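Side-chain contacts in leucine aminopeptidase 2, chloroplastic (Streptomyces sp. BC16019, PDB 5LHJ), which probably removes amino acids from the N termini of peptides as a manganese-dependent aminopeptidase of the M17 family, acting in bottromycin maturation: residues A[345-350]-A[438-443]; A[422-427]-A[445-450]; A[429-434]-A[449-454]. All coordinates share one frame; numbering follows the deposited sequence.

Interaction 1 (A[345-350]-A[438-443]); sequences EGRVVL and HGDTIQ
R347 and D440 reach for each other from opposite directions between two helices, and their flat ends meet edge to edge. The guanidinium grips the carboxylate end-on with two nitrogens: NH1 of R347 gives a bond to OD1 of D440 at 2.8 Å, and NH2 of R347 gives a second to OD2 of D440, also at 2.8 Å. Each oxygen is approached on its syn side and lies near the guanidinium plane, and the two planes differ by only 14°. Such a paired salt bridge fixes the rotation of both groups at once. The arginine reaches this position by a chain bent at chi3 (69°), whereas D440, with CG anti to the backbone N (chi1 -171°), leans out from the first turn of its helix.

The run D343 to R347 matches the signature segment of M17 aminopeptidases, and E345, just before G346, is a ligand of both manganese ions, although no metal is bound to this chain. The R347 side chain lies about 8 Å from that of K261, which binds the first manganese, and the D440 side chain is about 8 Å from that of D343, a ligand of the second. The bridge thus ties the metal-binding end of helix 345-358 to the start of helix 440-449, where G439 is the N-cap. With a leucine in place of R347, both carboxylate oxygens of D440 would probably lose their matched donors and the group would be freer to turn. Q443, one turn further along helix 440-449, stays beside the bridge: its backbone C lies 4.5 Å from R347 NH1, while its amide is turned to other partners, OE1 to S435 and NE2 to E420.

Interaction 2 (A[422-427]-A[445-450]); sequences RNLRSA and ALFLQD
A 3-10 turn packed on the flank of an alpha-helix supplies this contact within the catalytic domain, with L424 as the residue that crosses from 422-427 to helix 440-449. Its side chain points toward the helix and divides the work between its two methyls. CD1 comes down on the helix backbone between two successive residues, 4.0 Å from CB of L446 and 3.9 Å from the backbone N of F447. CD2 takes the F447 side, 4.2 Å from CB of that residue, and lies at the edge of the phenyl ring, near its plane, so the ring face is not what L424 touches. F447 carries its ring aside because CG is turned away from the backbone N, beside the carbonyl carbon (chi1 -178°), and this leaves CB as the point of closest side-chain approach. The leucine crosses the L446 side chain at about a right angle, meeting the root of that chain. One turn on, OD2 of D450 is 4.3 Å from CD1 of L424, a van der Waals neighbour only; the carboxylate itself is bridged to R421 and R431.

Around this apolar joint, the backbone of L424 is bonded to V432 of strand 431-432, the F447 ring lies against R347 of helix 345-358 and R431, and L448 packs on L350 and L354 of helix 345-358 and on strand 458-462.

Interaction 3 (A[429-434]-A[449-454]); sequences ADRVNC and QDFVAA
R431 lies on strand 431-432, an outer strand of a small three-stranded sheet, and faces D450 and F451, the two central residues of the type I turn Q449 to V452, near the end of helix 440-449.

The ionic part is a single-nitrogen bridge. NE of R431 donates to OD2 of D450 at 2.9 Å with an N-H...O angle of 160°; the acceptor lies in the guanidinium plane and is met on its anti lone pair. The two flat groups are twisted 46° apart. The other oxygen, OD1, is bridged to R421, so D450 stands between two arginines that each take a different oxygen.

The second part is packing of the ring's CZ end against the guanidinium face. The far end of the F451 ring presses on the guanidinium, with CZ of F451 3.3 Å above its plane and over its centre. A bend at the third torsion of R431 turns that face toward the phenylalanine, while NH1 goes on to T335. The ring itself is inclined by 47°, and its CE1 and CE2 stand 4.0 and 3.9 Å from CZ of R431, almost evenly placed.

How the interactions relate
Following the chain from the N terminus, helix 345-358 comes first, and interaction 1 closes the longest loop, with 87 residues between its segments, when the start of helix 440-449 returns to it. Interactions 2 and 3 open inside that loop, at 422-427 and 429-434, and close beyond its end, so both cross interaction 1. Their own loops are short, 17 and 14 residues, and both end on the same part of the chain, sharing Q449 and D450. Helix 440-449 runs against helix 345-358 from its first turn to L448 and also receives the 3-10 turn, while the turn that follows it takes the small sheet.

Interaction 1 (A[345-350]-A[438-443])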
loop_
_atom_site.group_PDB
_atom_site.type_symbol
_atom_site.label_atom_id
_atom_site.label_comp_id
_atom_site.label_asym_id
_atom_site.label_seq_id
_atom_site.Cartn_x
_atom_site.Cartn_y
_atom_site.Cartn_z
ATOM N N GLU A 345 -3.112 -14.483 17.865
ATOM C CA GLU A 345 -2.946 -14.761 19.299
ATOM C C GLU A 345 -4.050 -15.658 19.845
ATOM O O GLU A 345 -3.816 -16.389 20.797
ATOM C CB GLU A 345 -2.831 -13.450 20.099
ATOM C CG GLU A 345 -4.124 -12.865 20.657
ATOM C CD GLU A 345 -5.113 -12.361 19.638
ATOM O OE1 GLU A 345 -4.766 -12.208 18.443
ATOM O OE2 GLU A 345 -6.259 -12.099 20.041
ATOM N N GLY A 346 -5.246 -15.604 19.250
ATOM C CA GLY A 346 -6.387 -16.370 19.736
ATOM C C GLY A 346 -6.130 -17.867 19.828
ATOM O O GLY A 346 -6.444 -18.509 20.843
ATOM N N ARG A 347 -5.548 -18.438 18.771
ATOM C CA ARG A 347 -5.308 -19.877 18.758
ATOM C C ARG A 347 -4.294 -20.287 19.837
ATOM O O ARG A 347 -4.407 -21.356 20.434
ATOM C CB ARG A 347 -4.889 -20.360 17.361
ATOM C CG ARG A 347 -3.501 -19.935 16.888
ATOM C CD ARG A 347 -3.377 -20.119 15.377
ATOM N NE ARG A 347 -4.212 -19.152 14.680
ATOM C CZ ARG A 347 -4.344 -19.027 13.356
ATOM N NH1 ARG A 347 -3.708 -19.828 12.506
ATOM N NH2 ARG A 347 -5.135 -18.080 12.889
ATOM N N VAL A 348 -3.337 -19.406 20.100
ATOM C CA VAL A 348 -2.290 -19.628 21.100
ATOM C C VAL A 348 -2.884 -19.607 22.522
ATOM O O VAL A 348 -2.514 -20.421 23.356
ATOM C CB VAL A 348 -1.147 -18.582 20.930
ATOM C CG1 VAL A 348 -0.112 -18.681 22.043
ATOM C CG2 VAL A 348 -0.486 -18.735 19.569
ATOM N N VAL A 349 -3.811 -18.692 22.769
ATOM C CA VAL A 349 -4.525 -18.605 24.042
ATOM C C VAL A 349 -5.422 -19.850 24.262
ATOM O O VAL A 349 -5.439 -20.441 25.348
ATOM C CB VAL A 349 -5.367 -17.311 24.104
ATOM C CG1 VAL A 349 -6.280 -17.309 25.306
ATOM C CG2 VAL A 349 -4.474 -16.067 24.113
ATOM N N LEU A 350 -6.169 -20.238 23.237
ATOM C CA LEU A 350 -7.081 -21.373 23.329
ATOM C C LEU A 350 -6.383 -22.719 23.531
ATOM O O LEU A 350 -6.952 -23.600 24.170
ATOM C CB LEU A 350 -7.961 -21.456 22.079
ATOM C CG LEU A 350 -8.959 -20.312 21.867
ATOM C CD1 LEU A 350 -9.572 -20.354 20.464
ATOM C CD2 LEU A 350 -10.025 -20.371 22.918
ATOM N N HIS A 438 -2.279 -18.578 2.172
ATOM C CA HIS A 438 -3.724 -18.750 2.111
ATOM C C HIS A 438 -4.171 -19.989 2.884
ATOM O O HIS A 438 -3.413 -20.940 3.030
ATOM C CB HIS A 438 -4.185 -18.906 0.669
ATOM C CG HIS A 438 -4.017 -17.678 -0.159
ATOM N ND1 HIS A 438 -4.541 -16.458 0.212
ATOM C CD2 HIS A 438 -3.424 -17.489 -1.364
ATOM C CE1 HIS A 438 -4.266 -15.565 -0.727
ATOM N NE2 HIS A 438 -3.578 -16.162 -1.683
ATOM N N GLY A 439 -5.405 -19.951 3.375
ATOM C CA GLY A 439 -6.010 -21.071 4.113
ATOM C C GLY A 439 -5.961 -20.957 5.628
ATOM O O GLY A 439 -6.129 -21.970 6.332
ATOM N N ASP A 440 -5.769 -19.741 6.150
ATOM C CA ASP A 440 -5.594 -19.587 7.609
ATOM C C ASP A 440 -6.802 -20.062 8.441
ATOM O O ASP A 440 -6.622 -20.535 9.563
ATOM C CB ASP A 440 -5.234 -18.148 7.999
ATOM C CG ASP A 440 -4.837 -18.031 9.467
ATOM O OD1 ASP A 440 -3.925 -18.778 9.904
ATOM O OD2 ASP A 440 -5.483 -17.240 10.198
ATOM N N THR A 441 -8.019 -19.944 7.917
ATOM C CA THR A 441 -9.199 -20.402 8.656
ATOM C C THR A 441 -9.133 -21.921 8.913
ATOM O O THR A 441 -9.359 -22.384 10.037
ATOM C CB THR A 441 -10.517 -20.026 7.933
ATOM O OG1 THR A 441 -10.589 -18.600 7.760
ATOM C CG2 THR A 441 -11.719 -20.484 8.753
ATOM N N ILE A 442 -8.755 -22.673 7.880
ATOM C CA ILE A 442 -8.579 -24.123 8.009
ATOM C C ILE A 442 -7.341 -24.445 8.863
ATOM O O ILE A 442 -7.390 -25.317 9.753
ATOM C CB ILE A 442 -8.571 -24.813 6.621
ATOM C CG1 ILE A 442 -9.949 -24.566 5.950
ATOM C CG2 ILE A 442 -8.241 -26.297 6.781
ATOM C CD1 ILE A 442 -10.230 -25.305 4.672
ATOM N N GLN A 443 -6.247 -23.723 8.640
ATOM C CA GLN A 443 -5.028 -23.941 9.421
ATOM C C GLN A 443 -5.262 -23.695 10.914
ATOM O O GLN A 443 -4.755 -24.446 11.742
ATOM C CB GLN A 443 -3.884 -23.061 8.923
ATOM C CG GLN A 443 -3.419 -23.429 7.525
ATOM C CD GLN A 443 -2.689 -22.296 6.831
ATOM O OE1 GLN A 443 -2.052 -21.458 7.479
ATOM N NE2 GLN A 443 -2.751 -22.272 5.502
#

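Interaction 2 (A[422-427]-A[445-450])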
loop_
_atom_site.group_PDB
_atom_site.type_symbol
_atom_site.label_atom_id
_atom_site.label_comp_id
_atom_site.label_asym_id
_atom_site.label_seq_id
_atom_site.Cartn_x
_atom_site.Cartn_y
_atom_site.Cartn_z
ATOM N N ARG A 422 0.608 -29.226 6.466
ATOM C CA ARG A 422 1.964 -28.855 6.091
ATOM C C ARG A 422 2.244 -27.367 6.340
ATOM O O ARG A 422 3.395 -26.981 6.542
ATOM C CB ARG A 422 2.249 -29.190 4.637
ATOM C CG ARG A 422 1.566 -28.286 3.657
ATOM C CD ARG A 422 1.627 -28.879 2.256
ATOM N NE ARG A 422 1.567 -27.796 1.297
ATOM C CZ ARG A 422 0.474 -27.120 0.960
ATOM N NH1 ARG A 422 -0.736 -27.398 1.460
ATOM N NH2 ARG A 422 0.599 -26.143 0.093
ATOM N N ASN A 423 1.194 -26.548 6.314
ATOM C CA ASN A 423 1.314 -25.123 6.629
ATOM C C ASN A 423 1.391 -24.768 8.109
ATOM O O ASN A 423 1.527 -23.595 8.446
ATOM C CB ASN A 423 0.220 -24.334 5.918
ATOM C CG ASN A 423 0.483 -24.237 4.428
ATOM O OD1 ASN A 423 1.647 -24.141 4.004
ATOM N ND2 ASN A 423 -0.572 -24.282 3.628
ATOM N N LEU A 424 1.304 -25.763 8.976
ATOM C CA LEU A 424 1.599 -25.592 10.390
ATOM C C LEU A 424 3.101 -25.793 10.730
ATOM O O LEU A 424 3.512 -25.512 11.842
ATOM C CB LEU A 424 0.747 -26.556 11.212
ATOM C CG LEU A 424 -0.777 -26.369 11.159
ATOM C CD1 LEU A 424 -1.456 -27.405 12.029
ATOM C CD2 LEU A 424 -1.157 -24.969 11.591
ATOM N N ARG A 425 3.912 -26.255 9.780
ATOM C CA ARG A 425 5.312 -26.622 10.062
ATOM C C ARG A 425 6.150 -25.414 10.460
ATOM O O ARG A 425 5.985 -24.333 9.896
ATOM C CB ARG A 425 5.955 -27.309 8.846
ATOM C CG ARG A 425 5.382 -28.678 8.571
ATOM C CD ARG A 425 5.863 -29.209 7.222
ATOM N NE ARG A 425 5.235 -30.493 6.908
ATOM C CZ ARG A 425 5.274 -31.102 5.721
ATOM N NH1 ARG A 425 5.933 -30.566 4.690
ATOM N NH2 ARG A 425 4.638 -32.263 5.563
ATOM N N SER A 426 7.032 -25.618 11.436
ATOM C CA SER A 426 7.977 -24.616 11.927
ATOM C C SER A 426 9.411 -25.132 11.782
ATOM O O SER A 426 9.665 -26.321 11.938
ATOM C CB SER A 426 7.709 -24.352 13.406
ATOM O OG SER A 426 8.691 -23.535 14.028
ATOM N N ALA A 427 10.346 -24.219 11.545
ATOM C CA ALA A 427 11.775 -24.575 11.513
ATOM C C ALA A 427 12.376 -24.696 12.918
ATOM O O ALA A 427 13.512 -25.137 13.051
ATOM C CB ALA A 427 12.546 -23.543 10.710
ATOM N N ALA A 445 -8.061 -24.099 12.595
ATOM C CA ALA A 445 -8.854 -25.216 13.089
ATOM C C ALA A 445 -7.964 -26.438 13.327
ATOM O O ALA A 445 -8.072 -27.105 14.359
ATOM C CB ALA A 445 -9.982 -25.537 12.105
ATOM N N LEU A 446 -7.073 -26.720 12.369
ATOM C CA LEU A 446 -6.088 -27.813 12.512
ATOM C C LEU A 446 -5.133 -27.593 13.701
ATOM O O LEU A 446 -4.797 -28.529 14.429
ATOM C CB LEU A 446 -5.288 -27.981 11.214
ATOM C CG LEU A 446 -6.114 -28.439 9.999
ATOM C CD1 LEU A 446 -5.348 -28.224 8.702
ATOM C CD2 LEU A 446 -6.534 -29.897 10.143
ATOM N N PHE A 447 -4.694 -26.349 13.878
ATOM C CA PHE A 447 -3.882 -25.944 15.028
ATOM C C PHE A 447 -4.594 -26.311 16.335
ATOM O O PHE A 447 -3.996 -26.970 17.214
ATOM C CB PHE A 447 -3.582 -24.427 14.920
ATOM C CG PHE A 447 -2.723 -23.866 16.010
ATOM C CD1 PHE A 447 -3.227 -23.670 17.304
ATOM C CD2 PHE A 447 -1.416 -23.470 15.744
ATOM C CE1 PHE A 447 -2.434 -23.129 18.309
ATOM C CE2 PHE A 447 -0.629 -22.911 16.745
ATOM C CZ PHE A 447 -1.135 -22.751 18.030
ATOM N N LEU A 448 -5.850 -25.889 16.474
ATOM C CA LEU A 448 -6.630 -26.178 17.688
ATOM C C LEU A 448 -6.842 -27.676 17.891
ATOM O O LEU A 448 -6.793 -28.173 19.019
ATOM C CB LEU A 448 -7.990 -25.484 17.643
ATOM C CG LEU A 448 -8.005 -23.953 17.623
ATOM C CD1 LEU A 448 -9.448 -23.475 17.502
ATOM C CD2 LEU A 448 -7.350 -23.346 18.847
ATOM N N GLN A 449 -7.079 -28.390 16.793
ATOM C CA GLN A 449 -7.315 -29.830 16.854
ATOM C C GLN A 449 -6.185 -30.576 17.577
ATOM O O GLN A 449 -6.465 -31.532 18.299
ATOM C CB GLN A 449 -7.513 -30.409 15.454
ATOM C CG GLN A 449 -7.960 -31.867 15.442
ATOM C CD GLN A 449 -8.237 -32.382 14.039
ATOM O OE1 GLN A 449 -7.683 -31.885 13.060
ATOM N NE2 GLN A 449 -9.095 -33.397 13.941
ATOM N N ASP A 450 -4.940 -30.122 17.386
ATOM C CA ASP A 450 -3.738 -30.721 18.014
ATOM C C ASP A 450 -3.860 -30.803 19.553
ATOM O O ASP A 450 -3.239 -31.658 20.193
ATOM C CB ASP A 450 -2.470 -29.867 17.761
ATOM C CG ASP A 450 -1.964 -29.854 16.308
ATOM O OD1 ASP A 450 -2.362 -30.654 15.440
ATOM O OD2 ASP A 450 -1.100 -28.968 16.049
#

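Interaction 3 (A[429-434]-A[449-454])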
loop_
_atom_site.group_PDB
_atom_site.type_symbol
_atom_site.label_atom_id
_atom_site.label_comp_id
_atom_site.label_asym_id
_atom_site.label_seq_id
_atom_site.Cartn_x
_atom_site.Cartn_y
_atom_site.Cartn_z
ATOM N N ALA A 429 9.956 -24.816 16.248
ATOM C CA ALA A 429 9.032 -25.441 17.201
ATOM C C ALA A 429 8.204 -26.559 16.551
ATOM O O ALA A 429 8.419 -26.919 15.382
ATOM C CB ALA A 429 8.143 -24.376 17.810
ATOM N N ASP A 430 7.258 -27.121 17.310
ATOM C CA ASP A 430 6.372 -28.148 16.760
ATOM C C ASP A 430 5.408 -27.606 15.700
ATOM O O ASP A 430 5.022 -28.334 14.789
ATOM C CB ASP A 430 5.575 -28.855 17.867
ATOM C CG ASP A 430 6.447 -29.601 18.847
ATOM O OD1 ASP A 430 7.568 -30.057 18.481
ATOM O OD2 ASP A 430 6.002 -29.741 20.005
ATOM N N ARG A 431 5.029 -26.332 15.827
ATOM C CA ARG A 431 4.126 -25.694 14.886
ATOM C C ARG A 431 4.318 -24.190 14.913
ATOM O O ARG A 431 4.931 -23.649 15.852
ATOM C CB ARG A 431 2.676 -25.998 15.259
ATOM C CG ARG A 431 2.315 -25.484 16.644
ATOM C CD ARG A 431 0.933 -25.907 17.058
ATOM N NE ARG A 431 0.811 -27.280 17.524
ATOM C CZ ARG A 431 1.253 -27.766 18.684
ATOM N NH1 ARG A 431 1.962 -27.029 19.533
ATOM N NH2 ARG A 431 0.984 -29.024 18.992
ATOM N N VAL A 432 3.760 -23.531 13.905
ATOM C CA VAL A 432 3.649 -22.062 13.880
ATOM C C VAL A 432 2.213 -21.626 14.154
ATOM O O VAL A 432 1.279 -22.398 13.936
ATOM C CB VAL A 432 4.080 -21.444 12.530
ATOM C CG1 VAL A 432 5.534 -21.754 12.245
ATOM C CG2 VAL A 432 3.176 -21.885 11.362
ATOM N N ASN A 433 2.048 -20.380 14.598
ATOM C CA ASN A 433 0.711 -19.775 14.687
ATOM C C ASN A 433 0.290 -19.006 13.449
ATOM O O ASN A 433 -0.829 -18.488 13.425
ATOM C CB ASN A 433 0.548 -18.912 15.948
ATOM C CG ASN A 433 1.214 -17.550 15.841
ATOM O OD1 ASN A 433 2.211 -17.369 15.149
ATOM N ND2 ASN A 433 0.643 -16.575 16.542
ATOM N N CYS A 434 1.155 -18.925 12.430
ATOM C CA CYS A 434 0.826 -18.233 11.181
ATOM C C CYS A 434 1.739 -18.700 10.062
ATOM O O CYS A 434 2.972 -18.645 10.200
ATOM C CB CYS A 434 0.981 -16.728 11.355
ATOM S SG CYS A 434 0.519 -15.742 9.905
ATOM N N GLN A 449 -7.079 -28.390 16.793
ATOM C CA GLN A 449 -7.315 -29.830 16.854
ATOM C C GLN A 449 -6.185 -30.576 17.577
ATOM O O GLN A 449 -6.465 -31.532 18.299
ATOM C CB GLN A 449 -7.513 -30.409 15.454
ATOM C CG GLN A 449 -7.960 -31.867 15.442
ATOM C CD GLN A 449 -8.237 -32.382 14.039
ATOM O OE1 GLN A 449 -7.683 -31.885 13.060
ATOM N NE2 GLN A 449 -9.095 -33.397 13.941
ATOM N N ASP A 450 -4.940 -30.122 17.386
ATOM C CA ASP A 450 -3.738 -30.721 18.014
ATOM C C ASP A 450 -3.860 -30.803 19.553
ATOM O O ASP A 450 -3.239 -31.658 20.193
ATOM C CB ASP A 450 -2.470 -29.867 17.761
ATOM C CG ASP A 450 -1.964 -29.854 16.308
ATOM O OD1 ASP A 450 -2.362 -30.654 15.440
ATOM O OD2 ASP A 450 -1.100 -28.968 16.049
ATOM N N PHE A 451 -4.620 -29.893 20.154
ATOM C CA PHE A 451 -4.662 -29.769 21.612
ATOM C C PHE A 451 -5.834 -30.493 22.266
ATOM O O PHE A 451 -5.933 -30.500 23.482
ATOM C CB PHE A 451 -4.656 -28.288 21.975
ATOM C CG PHE A 451 -3.411 -27.599 21.530
ATOM C CD1 PHE A 451 -2.249 -27.692 22.285
ATOM C CD2 PHE A 451 -3.370 -26.903 20.327
ATOM C CE1 PHE A 451 -1.077 -27.065 21.867
ATOM C CE2 PHE A 451 -2.200 -26.293 19.894
ATOM C CZ PHE A 451 -1.057 -26.364 20.668
ATOM N N VAL A 452 -6.714 -31.085 21.468
ATOM C CA VAL A 452 -7.867 -31.810 21.999
ATOM C C VAL A 452 -7.426 -33.246 22.205
ATOM O O VAL A 452 -6.980 -33.904 21.265
ATOM C CB VAL A 452 -9.079 -31.751 21.054
ATOM C CG1 VAL A 452 -10.278 -32.461 21.671
ATOM C CG2 VAL A 452 -9.440 -30.304 20.756
ATOM N N ALA A 453 -7.552 -33.727 23.437
ATOM C CA ALA A 453 -7.079 -35.062 23.794
ATOM C C ALA A 453 -7.690 -36.144 22.919
ATOM O O ALA A 453 -8.854 -36.067 22.539
ATOM C CB ALA A 453 -7.358 -35.363 25.258
ATOM N N ALA A 454 -6.876 -37.154 22.620
ATOM C CA ALA A 454 -7.262 -38.273 21.757
ATOM C C ALA A 454 -8.587 -38.874 22.188
ATOM O O ALA A 454 -8.813 -39.100 23.376
ATOM C CB ALA A 454 -6.173 -39.349 21.789
#